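Local coordinates for proteasome accessory factor B/C (PafBC) (Paenarthrobacter aurescens, PDB 6SJ9), which probably regulates transcription in the bacterial response to DNA damage, combining winged helix-turn-helix domains with WYL and WCX domains, at residues Ile376-Lys379 / Ala380-Asp384; Asp384-Ile387 / Leu388-Gly392. All blocks are in the same frame, centred on the assembly; numbering follows the deposited sequence.

Contacts 1 and 2 are the two ends of one short helix, 378-389, in the PafC helix-turn-helix domain. Their centres lie about 12 Å apart, and the chain passes straight from one to the other at Asp384, which belongs to both. The centre of contact 1, the capped N-terminal end, lies about 19 Å from the centre of the chain, and that of contact 2, the buried C-terminal end, about 9 Å. The helix follows helices 346-360 and 367-374 and precedes strands 404-407 and 410-413, an order consistent with the recognition-helix position of a winged helix-turn-helix. The potassium ion belongs to another region, bound by Leu16, Thr18, Ile81, Lys83 and Ser85.

Contact 1: residues Ile376-Lys379 / Ala380-Asp384; sequences ISRK and ALIDD
Ser377 and Ala380 meet at the first turn of helix 378-389, where Ser377 OG accepts the N-H of Ala380 at 3.0 Å (N-H...O 156°). Ser377 is therefore the N-cap; its hydroxyl sits between its own backbone N and carbonyl carbon (chi1 74°), which folds it back over the turn, with OG 3.4 Å from Ala380 CB. Ala380, at N3, has no side-chain acceptor to return the bond, so Ser377 makes a simple N-cap and not a capping box. The carbonyls of Ser377, Arg378 and Lys379 then bond to the amides of Leu381, Ile382 and Asp383. Just ahead of the cap, Ile376 reaches past it to close a hydrophobic staple, Ile376 CD1 lying 3.9 Å from Leu381 CB. The same methyl, Ile376 CD1, comes 3.7 Å from Asp384 OD2, the two side chains approaching from opposite directions.

Arg378 leaves the helix with CG anti to its amide nitrogen (chi1 -179°) and runs extended as far as NE. One face of its guanidinium lies on Ile382: the CD1 methyl sits over the centre of the group, 3.5 Å from Arg378 CZ. Substituting a serine for Arg378 would probably leave this methyl without its flat cover and open a gap beside Val154 and His158 of helix 147-159, which the arginine also touches. Farther out, the Asp384 carboxylate is shared between a salt bridge to Arg351 and a hydrogen bond to Gln348, both from helix 346-360, while Asp383 pairs with Arg341.

Chemically, the cap gives the first-turn N-H of Ala380 a side-chain acceptor, the staple shields the turn with hydrocarbon, and the buried charge of Asp384 is probably steadied by its two outside partners.

Contact 2: residues Asp384-Ile387 / Leu388-Gly392; sequences DLKI and LICSG
Ser391 folds back onto Lys386 and Ile387 in a local contact at the C-terminal end of helix 378-389, probably the third helix of the winged helix-turn-helix, where the chain heads for strands 404-407 and 410-413, the likely wing. Ser391 OG stands 2.9 Å from Ile387 O and 3.1 Å from Lys386 O, with a single proton within reach of either carbonyl. With OG beside its own backbone N (chi1 -71°), the hydroxyl is set facing both of these last-turn oxygens.

The backbone bonds change character along the turn. Leu388 N reaches Asp384 O at 3.1 Å, and Ile389 N reaches Leu385 O at 2.8 Å in a nearly straight bond (N-H...O 166°). One residue later Cys390, the first to leave helical backbone angles, still gives its N-H to Lys386 O, but the donor stands above the carbonyl plane and the bond is bent to 139°. Lys386 O thus has Cys390 N and, possibly, the serine hydroxyl around it.

Side chains also come close to the carbonyls: Ile389 CG1 lies 3.1 Å from Leu385 O and Cys390 CB 3.4 Å from Lys386 O, while Cys390 SG lies 3.8 Å from Lys386 CA. Lys386 CB still touches Cys390 CB, while Lys386 NZ forms a salt bridge with Asp151 of helix 147-159.

Around this end, Leu385 packs on Leu355 and Leu388 on Leu359, both of helix 346-360, and Leu388 also meets Thr99 and Leu103 of helix 95-118. From that helix Gln106 donates a hydrogen bond to Ile387 O. Strand 404-407 covers another part of the turn, with Ile404 against Ile389 and Trp406 against Leu385 and Cys390.

Contact 1: residues Ile376-Lys379 / Ala380-Asp384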
ATOM      1  N   ILE A 376       6.139  -8.313  21.644  1.00 41.19           N
ATOM      2  CA  ILE A 376       6.681  -8.937  20.453  1.00 41.59           C
ATOM      3  C   ILE A 376       8.173  -8.686  20.414  1.00 43.80           C
ATOM      4  O   ILE A 376       8.709  -7.853  21.141  1.00 45.11           O
ATOM      5  CB  ILE A 376       6.011  -8.406  19.163  1.00 41.71           C
ATOM      6  CG1 ILE A 376       6.172  -6.875  19.079  1.00 39.56           C
ATOM      7  CG2 ILE A 376       4.536  -8.829  19.163  1.00 39.41           C
ATOM      8  CD1 ILE A 376       5.707  -6.210  17.781  1.00 38.54           C
ATOM      9  N   SER A 377       8.845  -9.436  19.552  1.00 42.67           N
ATOM     10  CA  SER A 377      10.280  -9.271  19.428  1.00 42.40           C
ATOM     11  C   SER A 377      10.636  -7.935  18.757  1.00 40.89           C
ATOM     12  O   SER A 377       9.843  -7.320  18.044  1.00 39.01           O
ATOM     13  CB  SER A 377      10.886 -10.443  18.647  1.00 45.05           C
ATOM     14  OG  SER A 377      10.597 -10.367  17.259  1.00 45.72           O
ATOM     15  N   ARG A 378      11.891  -7.531  18.954  1.00 42.70           N
ATOM     16  CA  ARG A 378      12.443  -6.374  18.266  1.00 42.56           C
ATOM     17  C   ARG A 378      12.266  -6.511  16.764  1.00 39.31           C
ATOM     18  O   ARG A 378      11.811  -5.583  16.086  1.00 39.15           O
ATOM     19  CB  ARG A 378      13.930  -6.249  18.638  1.00 47.90           C
ATOM     20  CG  ARG A 378      14.644  -5.061  18.023  1.00 51.60           C
ATOM     21  CD  ARG A 378      16.188  -5.061  18.268  1.00 49.06           C
ATOM     22  NE  ARG A 378      16.841  -4.238  17.241  1.00 43.98           N
ATOM     23  CZ  ARG A 378      17.330  -4.734  16.110  1.00 43.52           C
ATOM     24  NH1 ARG A 378      17.288  -6.052  15.873  1.00 39.47           N
ATOM     25  NH2 ARG A 378      17.887  -3.920  15.211  1.00 40.68           N
ATOM     26  N   LYS A 379      12.598  -7.685  16.226  1.00 41.24           N
ATOM     27  CA  LYS A 379      12.540  -7.881  14.783  1.00 40.82           C
ATOM     28  C   LYS A 379      11.112  -7.880  14.264  1.00 36.12           C
ATOM     29  O   LYS A 379      10.851  -7.457  13.123  1.00 36.10           O
ATOM     30  CB  LYS A 379      13.189  -9.218  14.410  1.00 48.16           C
ATOM     31  CG  LYS A 379      14.702  -9.204  14.421  1.00 59.52           C
ATOM     32  CD  LYS A 379      15.183  -8.606  13.138  1.00 60.63           C
ATOM     33  CE  LYS A 379      15.832  -9.674  12.321  1.00 58.32           C
ATOM     34  NZ  LYS A 379      17.264  -9.821  12.633  1.00 58.53           N
ATOM     35  N   ALA A 380      10.188  -8.409  15.052  1.00 35.85           N
ATOM     36  CA  ALA A 380       8.788  -8.356  14.654  1.00 36.36           C
ATOM     37  C   ALA A 380       8.328  -6.912  14.580  1.00 38.31           C
ATOM     38  O   ALA A 380       7.591  -6.531  13.661  1.00 41.97           O
ATOM     39  CB  ALA A 380       7.914  -9.152  15.659  1.00 34.22           C
ATOM     40  N   LEU A 381       8.745  -6.082  15.554  1.00 37.37           N
ATOM     41  CA  LEU A 381       8.345  -4.676  15.509  1.00 36.40           C
ATOM     42  C   LEU A 381       8.949  -3.948  14.298  1.00 36.84           C
ATOM     43  O   LEU A 381       8.256  -3.187  13.619  1.00 35.79           O
ATOM     44  CB  LEU A 381       8.738  -3.986  16.814  1.00 36.56           C
ATOM     45  CG  LEU A 381       8.358  -2.503  16.794  1.00 42.59           C
ATOM     46  CD1 LEU A 381       6.902  -2.330  16.652  1.00 45.34           C
ATOM     47  CD2 LEU A 381       8.755  -1.837  18.077  1.00 46.39           C
ATOM     48  N   ILE A 382      10.218  -4.210  13.990  1.00 35.91           N
ATOM     49  CA  ILE A 382      10.845  -3.619  12.804  1.00 37.32           C
ATOM     50  C   ILE A 382      10.097  -4.025  11.525  1.00 35.72           C
ATOM     51  O   ILE A 382       9.912  -3.215  10.603  1.00 33.17           O
ATOM     52  CB  ILE A 382      12.326  -4.013  12.773  1.00 35.81           C
ATOM     53  CG1 ILE A 382      13.043  -3.275  13.902  1.00 36.08           C
ATOM     54  CG2 ILE A 382      12.910  -3.662  11.467  1.00 34.67           C
ATOM     55  CD1 ILE A 382      14.431  -3.905  14.243  1.00 38.05           C
ATOM     56  N   ASP A 383       9.675  -5.290  11.441  1.00 33.02           N
ATOM     57  CA  ASP A 383       8.940  -5.689  10.257  1.00 36.88           C
ATOM     58  C   ASP A 383       7.597  -4.939  10.162  1.00 34.37           C
ATOM     59  O   ASP A 383       7.181  -4.569   9.068  1.00 36.53           O
ATOM     60  CB  ASP A 383       8.720  -7.199  10.236  1.00 36.08           C
ATOM     61  CG  ASP A 383       8.521  -7.703   8.809  1.00 42.33           C
ATOM     62  OD1 ASP A 383       9.357  -7.334   7.955  1.00 43.19           O
ATOM     63  OD2 ASP A 383       7.556  -8.448   8.516  1.00 44.02           O
ATOM     64  N   ASP A 384       6.903  -4.735  11.295  1.00 34.12           N
ATOM     65  CA  ASP A 384       5.693  -3.909  11.286  1.00 35.96           C
ATOM     66  C   ASP A 384       5.985  -2.548  10.710  1.00 32.75           C
ATOM     67  O   ASP A 384       5.198  -2.026   9.939  1.00 29.61           O
ATOM     68  CB  ASP A 384       5.111  -3.698  12.692  1.00 35.24           C
ATOM     69  CG  ASP A 384       4.537  -4.969  13.296  1.00 42.43           C
ATOM     70  OD1 ASP A 384       4.199  -5.918  12.568  1.00 44.44           O
ATOM     71  OD2 ASP A 384       4.407  -4.991  14.527  1.00 46.84           O
TER

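Contact 2: residues Asp384-Ile387 / Leu388-Gly392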
ATOM      1  N   ASP A 384       6.903  -4.735  11.295  1.00 34.12           N
ATOM      2  CA  ASP A 384       5.693  -3.909  11.286  1.00 35.96           C
ATOM      3  C   ASP A 384       5.985  -2.548  10.710  1.00 32.75           C
ATOM      4  O   ASP A 384       5.198  -2.026   9.939  1.00 29.61           O
ATOM      5  CB  ASP A 384       5.111  -3.698  12.692  1.00 35.24           C
ATOM      6  CG  ASP A 384       4.537  -4.969  13.296  1.00 42.43           C
ATOM      7  OD1 ASP A 384       4.199  -5.918  12.568  1.00 44.44           O
ATOM      8  OD2 ASP A 384       4.407  -4.991  14.527  1.00 46.84           O
ATOM      9  N   LEU A 385       7.128  -1.956  11.081  1.00 34.22           N
ATOM     10  CA  LEU A 385       7.434  -0.615  10.611  1.00 34.53           C
ATOM     11  C   LEU A 385       7.799  -0.625   9.141  1.00 36.42           C
ATOM     12  O   LEU A 385       7.459   0.316   8.423  1.00 38.07           O
ATOM     13  CB  LEU A 385       8.556   0.029  11.448  1.00 32.06           C
ATOM     14  CG  LEU A 385       8.151   0.367  12.874  1.00 35.82           C
ATOM     15  CD1 LEU A 385       9.317   0.736  13.757  1.00 35.37           C
ATOM     16  CD2 LEU A 385       7.200   1.544  12.830  1.00 33.20           C
ATOM     17  N   LYS A 386       8.506  -1.671   8.671  1.00 36.74           N
ATOM     18  CA  LYS A 386       8.827  -1.753   7.243  1.00 37.75           C
ATOM     19  C   LYS A 386       7.552  -1.855   6.405  1.00 36.52           C
ATOM     20  O   LYS A 386       7.465  -1.266   5.331  1.00 39.34           O
ATOM     21  CB  LYS A 386       9.749  -2.958   6.964  1.00 39.89           C
ATOM     22  CG  LYS A 386      11.253  -2.736   7.419  1.00 42.39           C
ATOM     23  CD  LYS A 386      12.019  -4.098   7.525  1.00 41.20           C
ATOM     24  CE  LYS A 386      11.907  -5.010   6.254  1.00 45.09           C
ATOM     25  NZ  LYS A 386      12.512  -6.380   6.544  1.00 49.95           N
ATOM     26  N   ILE A 387       6.563  -2.627   6.863  1.00 38.92           N
ATOM     27  CA  ILE A 387       5.292  -2.689   6.139  1.00 34.40           C
ATOM     28  C   ILE A 387       4.650  -1.317   6.106  1.00 36.78           C
ATOM     29  O   ILE A 387       4.160  -0.864   5.066  1.00 38.98           O
ATOM     30  CB  ILE A 387       4.342  -3.705   6.802  1.00 35.73           C
ATOM     31  CG1 ILE A 387       4.873  -5.122   6.604  1.00 35.35           C
ATOM     32  CG2 ILE A 387       2.910  -3.557   6.158  1.00 38.12           C
ATOM     33  CD1 ILE A 387       4.339  -6.086   7.619  1.00 35.92           C
ATOM     34  N   LEU A 388       4.675  -0.615   7.245  1.00 36.40           N
ATOM     35  CA  LEU A 388       3.941   0.629   7.362  1.00 39.95           C
ATOM     36  C   LEU A 388       4.617   1.778   6.596  1.00 44.64           C
ATOM     37  O   LEU A 388       3.950   2.517   5.853  1.00 43.48           O
ATOM     38  CB  LEU A 388       3.793   1.021   8.851  1.00 34.38           C
ATOM     39  CG  LEU A 388       3.127   2.382   9.129  1.00 35.48           C
ATOM     40  CD1 LEU A 388       1.674   2.264   8.671  1.00 39.83           C
ATOM     41  CD2 LEU A 388       3.145   2.765  10.623  1.00 36.51           C
ATOM     42  N   ILE A 389       5.922   1.977   6.780  1.00 42.78           N
ATOM     43  CA  ILE A 389       6.551   3.212   6.300  1.00 40.05           C
ATOM     44  C   ILE A 389       7.694   2.979   5.334  1.00 38.40           C
ATOM     45  O   ILE A 389       8.318   3.953   4.914  1.00 45.99           O
ATOM     46  CB  ILE A 389       7.069   4.085   7.465  1.00 42.20           C
ATOM     47  CG1 ILE A 389       8.173   3.339   8.217  1.00 45.51           C
ATOM     48  CG2 ILE A 389       6.018   4.547   8.396  1.00 39.66           C
ATOM     49  CD1 ILE A 389       8.827   4.218   9.263  1.00 48.21           C
ATOM     50  N   CYS A 390       8.053   1.734   5.033  1.00 36.38           N
ATOM     51  CA  CYS A 390       9.146   1.423   4.105  1.00 43.31           C
ATOM     52  C   CYS A 390       8.644   0.678   2.886  1.00 46.55           C
ATOM     53  O   CYS A 390       9.390  -0.084   2.262  1.00 50.55           O
ATOM     54  CB  CYS A 390      10.260   0.596   4.794  1.00 43.48           C
ATOM     55  SG  CYS A 390      10.881   1.352   6.339  1.00 50.86           S
ATOM     56  N   SER A 391       7.371   0.845   2.563  1.00 48.34           N
ATOM     57  CA  SER A 391       6.752   0.116   1.478  1.00 45.62           C
ATOM     58  C   SER A 391       6.484   1.005   0.313  1.00 44.18           C
ATOM     59  O   SER A 391       5.804   0.573  -0.618  1.00 44.72           O
ATOM     60  CB  SER A 391       5.450  -0.547   1.913  1.00 48.95           C
ATOM     61  OG  SER A 391       5.764  -1.607   2.769  1.00 53.88           O
ATOM     62  N   GLY A 392       6.975   2.236   0.359  1.00 44.60           N
ATOM     63  CA  GLY A 392       6.771   3.132  -0.738  1.00 49.46           C
ATOM     64  C   GLY A 392       5.425   3.782  -0.575  1.00 59.74           C
ATOM     65  O   GLY A 392       4.704   3.580   0.411  1.00 59.65           O
TER